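Local coordinates for protein cyclic UMP-AMP synthase (Rhodothermus marinus SG0.5JP17-172, PDB 6E0K) that synthesises the cyclic dinucleotide 3',3'-cUAMP from UTP and ATP as a second messenger that triggers abortive infection in CBASS antiphage defence, at residues A[25-37]-A[95-107]. Numbering follows the deposited sequence.
Sequences ESIRAALDRYKWP and FYSDVERALTDYY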
loop_
_atom_site.group_PDB
_atom_site.type_symbol
_atom_site.label_atom_id
_atom_site.label_comp_id
_atom_site.label_asym_id
_atom_site.label_seq_id
_atom_site.Cartn_x
_atom_site.Cartn_y
_atom_site.Cartn_z
ATOM N N GLU A 25 -0.537 -5.242 -17.438
ATOM C CA GLU A 25 0.024 -5.382 -18.777
ATOM C C GLU A 25 -0.749 -4.546 -19.783
ATOM O O GLU A 25 -0.159 -4.001 -20.717
ATOM C CB GLU A 25 0.025 -6.856 -19.188
ATOM C CG GLU A 25 0.917 -7.721 -18.298
ATOM C CD GLU A 25 0.813 -9.210 -18.602
ATOM O OE1 GLU A 25 0.095 -9.588 -19.553
ATOM O OE2 GLU A 25 1.460 -10.005 -17.883
ATOM N N SER A 26 -2.060 -4.397 -19.581
ATOM C CA SER A 26 -2.858 -3.548 -20.466
ATOM C C SER A 26 -2.446 -2.080 -20.374
ATOM O O SER A 26 -2.243 -1.423 -21.403
ATOM C CB SER A 26 -4.343 -3.710 -20.133
ATOM O OG SER A 26 -5.146 -2.918 -20.994
ATOM N N ILE A 27 -2.349 -1.534 -19.154
ATOM C CA ILE A 27 -1.889 -0.152 -18.998
ATOM C C ILE A 27 -0.514 0.026 -19.631
ATOM O O ILE A 27 -0.256 1.017 -20.332
ATOM C CB ILE A 27 -1.873 0.245 -17.513
ATOM C CG1 ILE A 27 -3.284 0.148 -16.900
ATOM C CG2 ILE A 27 -1.276 1.647 -17.353
ATOM C CD1 ILE A 27 -4.257 1.174 -17.444
ATOM N N ARG A 28 0.391 -0.927 -19.388
ATOM C CA ARG A 28 1.729 -0.838 -19.969
ATOM C C ARG A 28 1.660 -0.806 -21.487
ATOM O O ARG A 28 2.366 -0.027 -22.137
ATOM C CB ARG A 28 2.568 -2.025 -19.492
ATOM C CG ARG A 28 3.961 -2.094 -20.079
ATOM C CD ARG A 28 4.696 -3.290 -19.480
ATOM N NE ARG A 28 5.183 -2.993 -18.134
ATOM C CZ ARG A 28 5.433 -3.911 -17.207
ATOM N NH1 ARG A 28 5.230 -5.197 -17.475
ATOM N NH2 ARG A 28 5.881 -3.544 -16.012
ATOM N N ALA A 29 0.807 -1.646 -22.073
ATOM C CA ALA A 29 0.697 -1.680 -23.522
ATOM C C ALA A 29 0.131 -0.375 -24.072
ATOM O O ALA A 29 0.539 0.082 -25.145
ATOM C CB ALA A 29 -0.173 -2.873 -23.935
ATOM N N ALA A 30 -0.812 0.238 -23.350
ATOM C CA ALA A 30 -1.340 1.533 -23.767
ATOM C C ALA A 30 -0.229 2.576 -23.821
ATOM O O ALA A 30 -0.118 3.347 -24.782
ATOM C CB ALA A 30 -2.452 1.972 -22.809
ATOM N N LEU A 31 0.621 2.602 -22.799
ATOM C CA LEU A 31 1.672 3.615 -22.770
ATOM C C LEU A 31 2.770 3.325 -23.788
ATOM O O LEU A 31 3.415 4.262 -24.283
ATOM C CB LEU A 31 2.244 3.728 -21.360
ATOM C CG LEU A 31 1.215 4.085 -20.279
ATOM C CD1 LEU A 31 1.904 4.450 -18.988
ATOM C CD2 LEU A 31 0.314 5.220 -20.708
ATOM N N ASP A 32 2.981 2.049 -24.131
ATOM C CA ASP A 32 3.970 1.711 -25.154
ATOM C C ASP A 32 3.607 2.297 -26.510
ATOM O O ASP A 32 4.492 2.522 -27.346
ATOM C CB ASP A 32 4.113 0.191 -25.289
ATOM C CG ASP A 32 4.974 -0.421 -24.206
ATOM O OD1 ASP A 32 5.832 0.287 -23.649
ATOM O OD2 ASP A 32 4.813 -1.627 -23.927
ATOM N N ARG A 33 2.321 2.534 -26.762
ATOM C CA ARG A 33 1.902 3.051 -28.061
ATOM C C ARG A 33 2.078 4.559 -28.213
ATOM O O ARG A 33 1.989 5.064 -29.337
ATOM C CB ARG A 33 0.451 2.650 -28.312
ATOM C CG ARG A 33 0.352 1.164 -28.597
ATOM C CD ARG A 33 -1.009 0.558 -28.377
ATOM N NE ARG A 33 -1.033 -0.771 -28.980
ATOM C CZ ARG A 33 -0.371 -1.823 -28.502
ATOM N NH1 ARG A 33 0.369 -1.715 -27.397
ATOM N NH2 ARG A 33 -0.440 -2.984 -29.144
ATOM N N TYR A 34 2.363 5.275 -27.135
ATOM C CA TYR A 34 2.464 6.725 -27.146
ATOM C C TYR A 34 3.900 7.163 -27.423
ATOM O O TYR A 34 4.858 6.452 -27.105
ATOM C CB TYR A 34 1.992 7.261 -25.795
ATOM C CG TYR A 34 1.724 8.750 -25.728
ATOM C CD1 TYR A 34 0.562 9.289 -26.266
ATOM C CD2 TYR A 34 2.609 9.607 -25.081
ATOM C CE1 TYR A 34 0.302 10.645 -26.188
ATOM C CE2 TYR A 34 2.357 10.967 -25.004
ATOM C CZ TYR A 34 1.196 11.477 -25.548
ATOM O OH TYR A 34 0.927 12.822 -25.475
ATOM N N LYS A 35 4.044 8.339 -28.033
ATOM C CA LYS A 35 5.362 8.908 -28.295
ATOM C C LYS A 35 5.699 9.864 -27.156
ATOM O O LYS A 35 5.076 10.922 -27.015
ATOM C CB LYS A 35 5.401 9.615 -29.650
ATOM C CG LYS A 35 6.779 10.160 -30.003
ATOM C CD LYS A 35 6.784 10.871 -31.347
ATOM C CE LYS A 35 8.166 11.441 -31.670
ATOM N NZ LYS A 35 9.208 10.375 -31.805
ATOM N N TRP A 36 6.688 9.493 -26.350
ATOM C CA TRP A 36 6.996 10.232 -25.132
ATOM C C TRP A 36 8.010 11.328 -25.420
ATOM O O TRP A 36 9.098 11.032 -25.931
ATOM C CB TRP A 36 7.507 9.288 -24.066
ATOM C CG TRP A 36 6.418 8.345 -23.702
ATOM C CD1 TRP A 36 6.215 7.098 -24.203
ATOM C CD2 TRP A 36 5.320 8.615 -22.832
ATOM N NE1 TRP A 36 5.072 6.550 -23.664
ATOM C CE2 TRP A 36 4.508 7.465 -22.810
ATOM C CE3 TRP A 36 4.965 9.709 -22.031
ATOM C CZ2 TRP A 36 3.355 7.381 -22.039
ATOM C CZ3 TRP A 36 3.828 9.627 -21.266
ATOM C CH2 TRP A 36 3.028 8.469 -21.274
ATOM N N PRO A 37 7.709 12.579 -25.119
ATOM C CA PRO A 37 8.631 13.651 -25.511
ATOM C C PRO A 37 9.855 13.761 -24.615
ATOM O O PRO A 37 10.889 14.280 -25.048
ATOM C CB PRO A 37 7.755 14.907 -25.426
ATOM C CG PRO A 37 6.738 14.589 -24.399
ATOM C CD PRO A 37 6.459 13.106 -24.539
ATOM N N PHE A 95 3.669 15.936 -17.793
ATOM C CA PHE A 95 3.700 14.481 -17.823
ATOM C C PHE A 95 2.306 13.907 -17.640
ATOM O O PHE A 95 1.892 13.008 -18.377
ATOM C CB PHE A 95 4.647 13.982 -16.733
ATOM C CG PHE A 95 4.680 12.492 -16.594
ATOM C CD1 PHE A 95 4.988 11.699 -17.678
ATOM C CD2 PHE A 95 4.444 11.904 -15.364
ATOM C CE1 PHE A 95 5.037 10.322 -17.544
ATOM C CE2 PHE A 95 4.502 10.537 -15.215
ATOM C CZ PHE A 95 4.806 9.760 -16.322
ATOM N N TYR A 96 1.568 14.422 -16.651
ATOM C CA TYR A 96 0.193 13.998 -16.420
ATOM C C TYR A 96 -0.641 14.117 -17.697
ATOM O O TYR A 96 -1.366 13.186 -18.075
ATOM C CB TYR A 96 -0.392 14.845 -15.285
ATOM C CG TYR A 96 -1.741 14.419 -14.821
ATOM C CD1 TYR A 96 -2.887 14.748 -15.544
ATOM C CD2 TYR A 96 -1.885 13.706 -13.653
ATOM C CE1 TYR A 96 -4.144 14.344 -15.127
ATOM C CE2 TYR A 96 -3.131 13.314 -13.234
ATOM C CZ TYR A 96 -4.269 13.633 -13.980
ATOM O OH TYR A 96 -5.526 13.224 -13.546
ATOM N N SER A 97 -0.520 15.250 -18.400
ATOM C CA SER A 97 -1.299 15.433 -19.625
ATOM C C SER A 97 -0.910 14.418 -20.694
ATOM O O SER A 97 -1.768 13.933 -21.450
ATOM C CB SER A 97 -1.133 16.858 -20.134
ATOM O OG SER A 97 -1.783 17.755 -19.248
ATOM N N ASP A 98 0.378 14.060 -20.760
ATOM C CA ASP A 98 0.792 13.036 -21.717
ATOM C C ASP A 98 0.238 11.667 -21.342
ATOM O O ASP A 98 -0.217 10.918 -22.218
ATOM C CB ASP A 98 2.316 12.975 -21.811
ATOM C CG ASP A 98 2.886 14.055 -22.709
ATOM O OD1 ASP A 98 2.251 14.390 -23.737
ATOM O OD2 ASP A 98 3.982 14.573 -22.383
ATOM N N VAL A 99 0.301 11.303 -20.055
ATOM C CA VAL A 99 -0.244 10.013 -19.632
ATOM C C VAL A 99 -1.737 9.951 -19.923
ATOM O O VAL A 99 -2.240 8.952 -20.453
ATOM C CB VAL A 99 0.045 9.754 -18.144
ATOM C CG1 VAL A 99 -0.635 8.465 -17.704
ATOM C CG2 VAL A 99 1.544 9.655 -17.885
ATOM N N GLU A 100 -2.470 11.023 -19.586
ATOM C CA GLU A 100 -3.906 11.054 -19.863
ATOM C C GLU A 100 -4.187 10.880 -21.354
ATOM O O GLU A 100 -5.082 10.115 -21.737
ATOM C CB GLU A 100 -4.512 12.357 -19.338
ATOM C CG GLU A 100 -6.032 12.455 -19.447
ATOM C CD GLU A 100 -6.544 13.805 -18.966
ATOM O OE1 GLU A 100 -5.888 14.830 -19.255
ATOM O OE2 GLU A 100 -7.593 13.845 -18.292
ATOM N N ARG A 101 -3.417 11.561 -22.209
ATOM C CA ARG A 101 -3.610 11.424 -23.650
ATOM C C ARG A 101 -3.324 10.001 -24.112
ATOM O O ARG A 101 -4.073 9.444 -24.920
ATOM C CB ARG A 101 -2.716 12.412 -24.400
ATOM C CG ARG A 101 -3.330 13.787 -24.571
ATOM C CD ARG A 101 -2.538 14.618 -25.568
ATOM N NE ARG A 101 -1.260 15.042 -25.005
ATOM C CZ ARG A 101 -1.124 16.081 -24.188
ATOM N NH1 ARG A 101 -2.193 16.788 -23.842
ATOM N NH2 ARG A 101 0.069 16.408 -23.711
ATOM N N ALA A 102 -2.252 9.399 -23.601
ATOM C CA ALA A 102 -1.901 8.036 -23.983
ATOM C C ALA A 102 -3.010 7.061 -23.615
ATOM O O ALA A 102 -3.386 6.193 -24.414
ATOM C CB ALA A 102 -0.597 7.631 -23.299
ATOM N N LEU A 103 -3.540 7.182 -22.404
ATOM C CA LEU A 103 -4.594 6.264 -21.983
ATOM C C LEU A 103 -5.878 6.500 -22.772
ATOM O O LEU A 103 -6.544 5.547 -23.182
ATOM C CB LEU A 103 -4.844 6.418 -20.487
ATOM C CG LEU A 103 -3.630 6.059 -19.629
ATOM C CD1 LEU A 103 -3.882 6.463 -18.175
ATOM C CD2 LEU A 103 -3.325 4.574 -19.750
ATOM N N THR A 104 -6.246 7.763 -22.976
ATOM C CA THR A 104 -7.442 8.077 -23.747
ATOM C C THR A 104 -7.323 7.588 -25.187
ATOM O O THR A 104 -8.293 7.075 -25.757
ATOM C CB THR A 104 -7.689 9.586 -23.705
ATOM O OG1 THR A 104 -7.833 10.003 -22.335
ATOM C CG2 THR A 104 -8.943 9.945 -24.479
ATOM N N ASP A 105 -6.143 7.744 -25.794
ATOM C CA ASP A 105 -5.957 7.273 -27.167
ATOM C C ASP A 105 -6.193 5.774 -27.256
ATOM O O ASP A 105 -6.778 5.282 -28.228
ATOM C CB ASP A 105 -4.542 7.580 -27.670
ATOM C CG ASP A 105 -4.299 9.059 -27.950
ATOM O OD1 ASP A 105 -5.266 9.841 -28.092
ATOM O OD2 ASP A 105 -3.107 9.435 -28.049
ATOM N N TYR A 106 -5.739 5.032 -26.250
ATOM C CA TYR A 106 -5.804 3.579 -26.329
ATOM C C TYR A 106 -7.187 3.042 -25.952
ATOM O O TYR A 106 -7.763 2.231 -26.687
ATOM C CB TYR A 106 -4.715 2.965 -25.451
ATOM C CG TYR A 106 -4.693 1.457 -25.510
ATOM C CD1 TYR A 106 -4.060 0.795 -26.552
ATOM C CD2 TYR A 106 -5.311 0.707 -24.524
ATOM C CE1 TYR A 106 -4.049 -0.586 -26.612
ATOM C CE2 TYR A 106 -5.301 -0.664 -24.567
ATOM C CZ TYR A 106 -4.670 -1.308 -25.613
ATOM O OH TYR A 106 -4.672 -2.687 -25.636
ATOM N N TYR A 107 -7.740 3.476 -24.813
ATOM C CA TYR A 107 -8.996 2.922 -24.312
ATOM C C TYR A 107 -10.232 3.677 -24.785
ATOM O O TYR A 107 -11.331 3.104 -24.757
ATOM C CB TYR A 107 -9.018 2.913 -22.784
ATOM C CG TYR A 107 -7.962 2.048 -22.156
ATOM C CD1 TYR A 107 -8.128 0.670 -22.086
ATOM C CD2 TYR A 107 -6.799 2.612 -21.605
ATOM C CE1 TYR A 107 -7.159 -0.133 -21.502
ATOM C CE2 TYR A 107 -5.827 1.821 -21.039
ATOM C CZ TYR A 107 -6.012 0.448 -20.981
ATOM O OH TYR A 107 -5.038 -0.344 -20.408
HETATM O O HOH W 1 -1.707 5.041 -26.273
#
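The Ala30 methyl rests against Tyr106, its CB 3.5 Å from CG of that ring, and also touches Tyr107. The axes of 25-32 and 95-107 approach to 8.6 Å at 105°, consistent with the alanines, Ala30 and Ala102, at the crossing. On the side facing the sheet, CD2 of Leu31 meets CB of Ala102 and CD2 of Leu103, while Leu31 reaches Val65 of strand 61-68 and Leu103 reaches Leu119 of strand 119-122. Farther along the chain, Tyr34 lies across Ala102, its CG 3.5 Å from the Ala102 CB. Tyr34 CD2 sits over the centre of the Trp36 ring, whose far edge reaches Val99 CG2; Trp36 NE1 donates a hydrogen bond to Leu31 O, which lies close to the ring plane and fixes the indole's rotation. One water bridges the carbonyls of Ala30 and Ala102, donating to both. At one border Ser26 OG and Tyr107 OH share a 2.6 Å hydrogen bond. At the other, with CG anti to the backbone N (chi1 -166°), Tyr34 extends its hydroxyl to donate to Asp98 OD1 at 2.7 Å and accept from Arg101 NE at 3.2 Å. Arg101 NH2 bridges to the same OD1 from the opposite face of the carboxylate, and Tyr90 holds OD2. The two crossed helices pack on one side of the nucleotidyltransferase sheet, whose strands 61-68 and 127-138 carry the magnesium-binding Asp62 and Asp129, as in the Pol-beta-like core of cGAS-related enzymes.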